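Local coordinates for uncharacterized protein ygiD (Escherichia coli, PDB 2PW6) that opens the aromatic ring of DOPA between carbons 4 and 5 in vitro as an extradiol dioxygenase, although its physiological substrate is unknown, at residues E199-N204 against E233-L238; H214-Y219 against Y240-W245; N218-D221 against G225-S228. All coordinates share one frame; numbering follows the deposited sequence.

Contact 1: E199-N204 against E233-L238; sequences EYVKAN and EHYLPL. With ZN (zinc ion), chain B.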
# COMPACT_ATOMS: atom_id res chain seq x y z
N GLU A 199 24.44 4.56 -11.36
CA GLU A 199 25.87 4.87 -11.24
C GLU A 199 26.14 6.37 -11.19
O GLU A 199 27.04 6.80 -10.50
CB GLU A 199 26.67 4.18 -12.38
CG GLU A 199 26.65 2.63 -12.29
CD GLU A 199 27.28 2.10 -11.01
OE1 GLU A 199 28.26 2.68 -10.51
OE2 GLU A 199 26.80 1.07 -10.48
N TYR A 200 25.37 7.15 -11.94
CA TYR A 200 25.35 8.60 -11.84
C TYR A 200 24.92 9.09 -10.44
O TYR A 200 25.38 10.14 -9.98
CB TYR A 200 24.39 9.16 -12.89
CG TYR A 200 24.09 10.64 -12.82
CD1 TYR A 200 25.05 11.59 -13.18
CD2 TYR A 200 22.82 11.10 -12.43
CE1 TYR A 200 24.77 12.96 -13.14
CE2 TYR A 200 22.53 12.48 -12.40
CZ TYR A 200 23.51 13.40 -12.75
OH TYR A 200 23.23 14.76 -12.73
N VAL A 201 24.03 8.32 -9.79
CA VAL A 201 23.67 8.59 -8.39
C VAL A 201 24.89 8.37 -7.48
O VAL A 201 25.40 9.32 -6.88
CB VAL A 201 22.38 7.81 -7.91
CG1 VAL A 201 22.26 7.81 -6.39
CG2 VAL A 201 21.14 8.43 -8.52
N LYS A 202 25.38 7.13 -7.43
CA LYS A 202 26.55 6.76 -6.64
C LYS A 202 27.81 7.61 -6.85
O LYS A 202 28.57 7.83 -5.90
CB LYS A 202 26.91 5.30 -6.91
CG LYS A 202 25.84 4.31 -6.51
CD LYS A 202 26.18 2.92 -6.99
CE LYS A 202 27.58 2.50 -6.58
NZ LYS A 202 27.77 1.08 -6.96
N ALA A 203 28.04 8.07 -8.09
CA ALA A 203 29.26 8.84 -8.41
C ALA A 203 29.15 10.29 -7.94
O ALA A 203 30.10 11.07 -8.08
CB ALA A 203 29.54 8.81 -9.92
N ASN A 204 28.00 10.65 -7.38
CA ASN A 204 27.77 12.05 -7.05
C ASN A 204 27.27 12.30 -5.64
O ASN A 204 26.88 13.40 -5.32
CB ASN A 204 26.82 12.67 -8.06
CG ASN A 204 27.50 12.93 -9.37
OD1 ASN A 204 28.32 13.84 -9.48
ND2 ASN A 204 27.17 12.12 -10.38
N GLU A 233 8.77 11.11 -6.20
CA GLU A 233 8.61 10.78 -4.75
C GLU A 233 9.57 9.73 -4.19
O GLU A 233 10.05 9.87 -3.08
CB GLU A 233 7.15 10.41 -4.39
CG GLU A 233 6.72 8.98 -4.78
CD GLU A 233 6.61 8.77 -6.30
OE1 GLU A 233 6.18 9.73 -6.97
OE2 GLU A 233 6.93 7.67 -6.80
N HIS A 234 9.88 8.69 -4.98
CA HIS A 234 10.81 7.64 -4.50
C HIS A 234 12.27 7.99 -4.51
O HIS A 234 13.09 7.34 -3.83
CB HIS A 234 10.57 6.31 -5.20
CG HIS A 234 9.50 5.47 -4.58
ND1 HIS A 234 8.17 5.64 -4.86
CD2 HIS A 234 9.57 4.35 -3.83
CE1 HIS A 234 7.46 4.70 -4.27
NE2 HIS A 234 8.29 3.90 -3.62
N TYR A 235 12.59 9.05 -5.24
CA TYR A 235 13.94 9.59 -5.27
C TYR A 235 14.25 10.71 -4.23
O TYR A 235 15.36 10.76 -3.65
CB TYR A 235 14.17 10.13 -6.66
CG TYR A 235 15.52 10.72 -6.82
CD1 TYR A 235 16.61 9.90 -7.07
CD2 TYR A 235 15.71 12.12 -6.74
CE1 TYR A 235 17.90 10.44 -7.23
CE2 TYR A 235 17.00 12.67 -6.89
CZ TYR A 235 18.09 11.82 -7.14
OH TYR A 235 19.40 12.32 -7.31
N LEU A 236 13.30 11.61 -4.06
CA LEU A 236 13.43 12.80 -3.19
C LEU A 236 13.94 12.53 -1.76
O LEU A 236 14.68 13.36 -1.23
CB LEU A 236 12.11 13.61 -3.13
CG LEU A 236 11.75 14.43 -4.39
CD1 LEU A 236 10.34 15.13 -4.29
CD2 LEU A 236 12.86 15.46 -4.75
N PRO A 237 13.56 11.37 -1.16
CA PRO A 237 13.99 11.05 0.19
C PRO A 237 15.49 11.01 0.39
O PRO A 237 15.95 11.32 1.49
CB PRO A 237 13.36 9.67 0.44
CG PRO A 237 12.18 9.65 -0.40
CD PRO A 237 12.63 10.33 -1.65
N LEU A 238 16.24 10.63 -0.64
CA LEU A 238 17.68 10.64 -0.59
C LEU A 238 18.24 12.05 -0.37
O LEU A 238 19.25 12.22 0.27
CB LEU A 238 18.27 10.05 -1.91
CG LEU A 238 19.80 10.15 -2.09
CD1 LEU A 238 20.52 9.47 -0.98
CD2 LEU A 238 20.27 9.61 -3.45
ZN ZN B . 7.81 2.28 -2.58
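Val201 meets both Tyr235 and Leu238 through apolar contacts, one methyl to each partner. CG1 reaches CD2 of Leu238 at 4.0 Å, the two side chains extending toward each other tip to tip. CG2 lies at the edge of the Tyr235 ring and near its plane, 4.0 Å from CE1, while the valine and tyrosine side chains run antiparallel past each other. The division follows from the valine torsion: CG1 is anti to the backbone N (chi1 165°), which leaves CG2 beside that N. All three residues are buried, yet the segments bury only 95 Å² between them, and the closest CA atoms, those of Val201 and Leu238, remain 10.0 Å apart. Side chains alone therefore bridge the gap. In the LigB-type fold of this family the contact joins the C-terminal end of helix 192-202 to Tyr235 and to Leu238 of helix 236-243, where Leu238 also packs on Phe19 of strand 17-21, in the central mixed sheet.

Polar interactions lie within each segment or run outward. Asn204 ND2 donates to Tyr200 O at 2.7 Å, almost straight at 178° and in the carbonyl plane, a side-chain bond from just past the helix that adds to the backbone bonds of its last turn. The Tyr235 hydroxyl has Leu216 O as its partner.

Metal binding occupies the far end of 233-238. His234 NE2 is bonded to zinc at 2.0 Å, with His22 and His57 of the same chain and Asp86 of the second subunit completing the site. The other ring nitrogen, ND1, donates to Glu233 OE2 at 3.1 Å, lying close to the imidazole plane and using the anti lone pair of the carboxylate. Bonded at both nitrogens, the imidazole has its rotation fixed. Glu233 OE1 is held in turn by Thr231 OG1.

Contact 2: H214-Y219 against Y240-W245; sequences HPLVNY and YVLGAW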
# COMPACT_ATOMS: atom_id res chain seq x y z
N HIS A 214 24.01 20.98 -7.97
CA HIS A 214 24.24 19.58 -7.54
C HIS A 214 23.64 18.61 -8.57
O HIS A 214 22.45 18.72 -8.89
CB HIS A 214 23.64 19.32 -6.15
CG HIS A 214 24.20 18.13 -5.43
ND1 HIS A 214 24.23 16.86 -5.98
CD2 HIS A 214 24.71 18.01 -4.18
CE1 HIS A 214 24.76 16.02 -5.11
NE2 HIS A 214 25.07 16.69 -4.01
N PRO A 215 24.46 17.69 -9.12
CA PRO A 215 24.03 16.64 -10.06
C PRO A 215 22.84 15.83 -9.55
O PRO A 215 21.93 15.52 -10.32
CB PRO A 215 25.27 15.74 -10.16
CG PRO A 215 26.39 16.65 -9.96
CD PRO A 215 25.92 17.60 -8.89
N LEU A 216 22.83 15.52 -8.26
CA LEU A 216 21.74 14.74 -7.68
C LEU A 216 20.50 15.58 -7.41
O LEU A 216 19.40 15.05 -7.27
CB LEU A 216 22.22 14.01 -6.43
CG LEU A 216 23.33 12.99 -6.69
CD1 LEU A 216 23.48 12.06 -5.49
CD2 LEU A 216 23.07 12.16 -7.95
N VAL A 217 20.68 16.89 -7.37
CA VAL A 217 19.56 17.81 -7.28
C VAL A 217 18.98 18.01 -8.68
O VAL A 217 17.77 18.08 -8.84
CB VAL A 217 19.97 19.16 -6.64
CG1 VAL A 217 18.96 20.28 -6.96
CG2 VAL A 217 20.16 18.99 -5.15
N ASN A 218 19.87 18.13 -9.66
CA ASN A 218 19.49 18.27 -11.08
C ASN A 218 19.40 16.90 -11.76
O ASN A 218 19.83 16.75 -12.91
CB ASN A 218 20.52 19.15 -11.83
CG ASN A 218 20.56 20.58 -11.33
OD1 ASN A 218 19.57 21.32 -11.40
ND2 ASN A 218 21.72 20.99 -10.84
N TYR A 219 18.86 15.91 -11.06
CA TYR A 219 18.92 14.51 -11.51
C TYR A 219 18.20 14.29 -12.85
O TYR A 219 18.59 13.44 -13.63
CB TYR A 219 18.41 13.54 -10.42
CG TYR A 219 16.92 13.60 -10.22
CD1 TYR A 219 16.08 12.61 -10.73
CD2 TYR A 219 16.34 14.66 -9.54
CE1 TYR A 219 14.68 12.68 -10.55
CE2 TYR A 219 14.96 14.74 -9.36
CZ TYR A 219 14.14 13.75 -9.86
OH TYR A 219 12.75 13.86 -9.67
N TYR A 240 16.87 14.42 1.35
CA TYR A 240 16.71 14.70 2.77
C TYR A 240 17.95 14.22 3.51
O TYR A 240 18.51 14.95 4.34
CB TYR A 240 15.42 14.06 3.33
CG TYR A 240 14.18 14.82 2.92
CD1 TYR A 240 13.68 14.74 1.61
CD2 TYR A 240 13.51 15.65 3.84
CE1 TYR A 240 12.53 15.46 1.22
CE2 TYR A 240 12.36 16.37 3.47
CZ TYR A 240 11.88 16.27 2.16
OH TYR A 240 10.75 17.01 1.81
N VAL A 241 18.42 13.02 3.18
CA VAL A 241 19.64 12.46 3.76
C VAL A 241 20.87 13.22 3.28
O VAL A 241 21.68 13.67 4.09
CB VAL A 241 19.77 10.95 3.45
CG1 VAL A 241 21.13 10.44 3.84
CG2 VAL A 241 18.65 10.16 4.14
N LEU A 242 21.03 13.40 1.96
CA LEU A 242 22.20 14.14 1.46
C LEU A 242 22.28 15.57 1.96
O LEU A 242 23.38 16.08 2.20
CB LEU A 242 22.28 14.14 -0.06
CG LEU A 242 22.77 12.92 -0.83
CD1 LEU A 242 23.02 13.37 -2.27
CD2 LEU A 242 24.02 12.24 -0.21
N GLY A 243 21.14 16.24 2.07
CA GLY A 243 21.08 17.60 2.64
C GLY A 243 21.75 17.68 4.01
O GLY A 243 22.32 18.70 4.36
N ALA A 244 21.71 16.58 4.76
CA ALA A 244 22.23 16.46 6.13
C ALA A 244 23.73 16.16 6.25
O ALA A 244 24.27 16.09 7.38
CB ALA A 244 21.42 15.40 6.91
N TRP A 245 24.41 15.96 5.12
CA TRP A 245 25.86 15.71 5.09
C TRP A 245 26.65 17.00 5.33
O TRP A 245 26.37 18.02 4.69
CB TRP A 245 26.25 15.10 3.74
CG TRP A 245 27.68 14.61 3.62
CD1 TRP A 245 28.35 13.80 4.50
CD2 TRP A 245 28.57 14.86 2.53
NE1 TRP A 245 29.62 13.55 4.03
CE2 TRP A 245 29.78 14.19 2.83
CE3 TRP A 245 28.47 15.59 1.33
CZ2 TRP A 245 30.90 14.23 1.96
CZ3 TRP A 245 29.59 15.64 0.48
CH2 TRP A 245 30.78 14.95 0.79
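Leu242 has the most surface buried here and receives both partners from 214-219 on a single methyl, CD1. The tighter partner is Leu216, whose CD1 comes within 3.5 Å of Leu242 CD1, a close approach for two methyl carbons. The leucine side chains cross at about a right angle, so they meet at one point instead of lying alongside each other. In each the CG is set beside the backbone N and anti to the carbonyl carbon (chi1 -77° in Leu242), which sends the branch across the gap; the CA atoms of Leu216 and Leu242 are 9.2 Å apart.

His214 supplies the second, looser touch: its CE1 lies 4.3 Å from Leu242 CD1, with the methyl oblique to the imidazole. The ring is held by its own segment, since Leu216 N donates to His214 ND1 at 3.0 Å. That bond is bent, at 149°, but its donor is only 13° out of the ring plane. It therefore ties the orientation of the histidine to the backbone of the leucine beside which it packs. The turn is closed by Asn218 N donating to His214 O at 2.8 Å.

Around this buried point, the His214 ring meets Phe153 and Trp207. The contact thus fits the loop after helix 192-202 onto helix 236-243, where Leu242 touches both helix 149-159, at Phe153, and strand 268-270 of the main sheet, at Ile270.

Contact 3: N218-D221 against G225-S228; sequences NYLD and GTLS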
# COMPACT_ATOMS: atom_id res chain seq x y z
N ASN A 218 19.87 18.13 -9.66
CA ASN A 218 19.49 18.27 -11.08
C ASN A 218 19.40 16.90 -11.76
O ASN A 218 19.83 16.75 -12.91
CB ASN A 218 20.52 19.15 -11.83
CG ASN A 218 20.56 20.58 -11.33
OD1 ASN A 218 19.57 21.32 -11.40
ND2 ASN A 218 21.72 20.99 -10.84
N TYR A 219 18.86 15.91 -11.06
CA TYR A 219 18.92 14.51 -11.51
C TYR A 219 18.20 14.29 -12.85
O TYR A 219 18.59 13.44 -13.63
CB TYR A 219 18.41 13.54 -10.42
CG TYR A 219 16.92 13.60 -10.22
CD1 TYR A 219 16.08 12.61 -10.73
CD2 TYR A 219 16.34 14.66 -9.54
CE1 TYR A 219 14.68 12.68 -10.55
CE2 TYR A 219 14.96 14.74 -9.36
CZ TYR A 219 14.14 13.75 -9.86
OH TYR A 219 12.75 13.86 -9.67
N LEU A 220 17.17 15.08 -13.13
CA LEU A 220 16.45 14.97 -14.40
C LEU A 220 17.28 15.40 -15.63
O LEU A 220 16.85 15.16 -16.77
CB LEU A 220 15.11 15.72 -14.34
CG LEU A 220 14.06 15.07 -13.42
CD1 LEU A 220 12.82 15.97 -13.29
CD2 LEU A 220 13.67 13.70 -13.95
N ASP A 221 18.44 16.02 -15.39
CA ASP A 221 19.44 16.33 -16.43
C ASP A 221 20.10 15.08 -17.04
O ASP A 221 20.76 15.19 -18.07
CB ASP A 221 20.56 17.22 -15.88
CG ASP A 221 20.11 18.66 -15.69
OD1 ASP A 221 18.93 18.96 -16.01
OD2 ASP A 221 20.92 19.48 -15.20
N GLY A 225 16.97 10.34 -16.44
CA GLY A 225 16.35 10.78 -15.20
C GLY A 225 14.87 10.50 -15.10
O GLY A 225 14.42 9.91 -14.11
N THR A 226 14.13 10.94 -16.12
CA THR A 226 12.68 10.86 -16.12
C THR A 226 12.19 9.43 -16.26
O THR A 226 11.11 9.09 -15.77
CB THR A 226 12.08 11.71 -17.25
OG1 THR A 226 12.63 13.02 -17.17
CG2 THR A 226 10.54 11.79 -17.13
N LEU A 227 12.96 8.61 -16.96
CA LEU A 227 12.59 7.21 -17.16
C LEU A 227 12.77 6.43 -15.83
O LEU A 227 11.96 5.58 -15.48
CB LEU A 227 13.44 6.62 -18.31
CG LEU A 227 13.51 5.12 -18.62
CD1 LEU A 227 12.16 4.57 -18.95
CD2 LEU A 227 14.53 4.87 -19.78
N SER A 228 13.86 6.75 -15.12
CA SER A 228 14.19 6.16 -13.83
C SER A 228 13.23 6.61 -12.70
O SER A 228 13.04 5.89 -11.72
CB SER A 228 15.60 6.55 -13.45
OG SER A 228 16.56 5.77 -14.15
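Leu220 and Gly225 bring the two backbones nearly together, their CA atoms 4.3 Å apart. The first segment makes a short 3-10 turn at 219-221, in which Asp221 N donates to Asn218 O at 2.9 Å; the second is the short helix 225-228. Tyr219 O lies 3.8 Å from Gly225 CA, and the direction a side chain would take from that CA is filled by this oxygen and by Leu220 CA. Glycine is what permits so close an approach.

Among the side chains, Leu220 does most of the work. Its CG stands beside the backbone N (chi1 -70°), and CD2 is carried over the first peptide of the helix, 3.6 Å from Gly225 C and 3.5 Å from Thr226 OG1. The methyl thus covers the start of helix 225-228 at a partly exposed margin of the protein. Within its own segment, Leu220 CG sits 3.7 Å above one face of the Tyr219 ring, toward the rim, which links the surface leucine to the buried aromatic beneath.

Inward, Tyr219 packs on Phe197 of helix 192-202, and on Asn229 and Pro232 of the loop that follows helix 225-228. Ser228 lies on Trp193 and Phe197 of the same long helix, so the turn and the short helix are both seated against helix 192-202.

Tyr235 of contact 1 ties the contacts together. Its OH lies 2.7 Å from Leu216 O, joining it to contact 2, and its ring stacks on that of Tyr219, with CE2 of Tyr235 3.4 Å from CD2 of Tyr219. Because Tyr219 belongs to both 214-219 and 218-221, this stack also reaches contact 3. Contacts 1 and 2 share helix 236-243 and have centres about 8 Å apart; contact 3 is nested in the chain loop closed by contact 1, centres about 10 Å apart. His234 places contact 1 at the zinc site, whereas the side chain of Tyr219 is about 10 Å from a zinc ion, and contact 2 lies away from the metal.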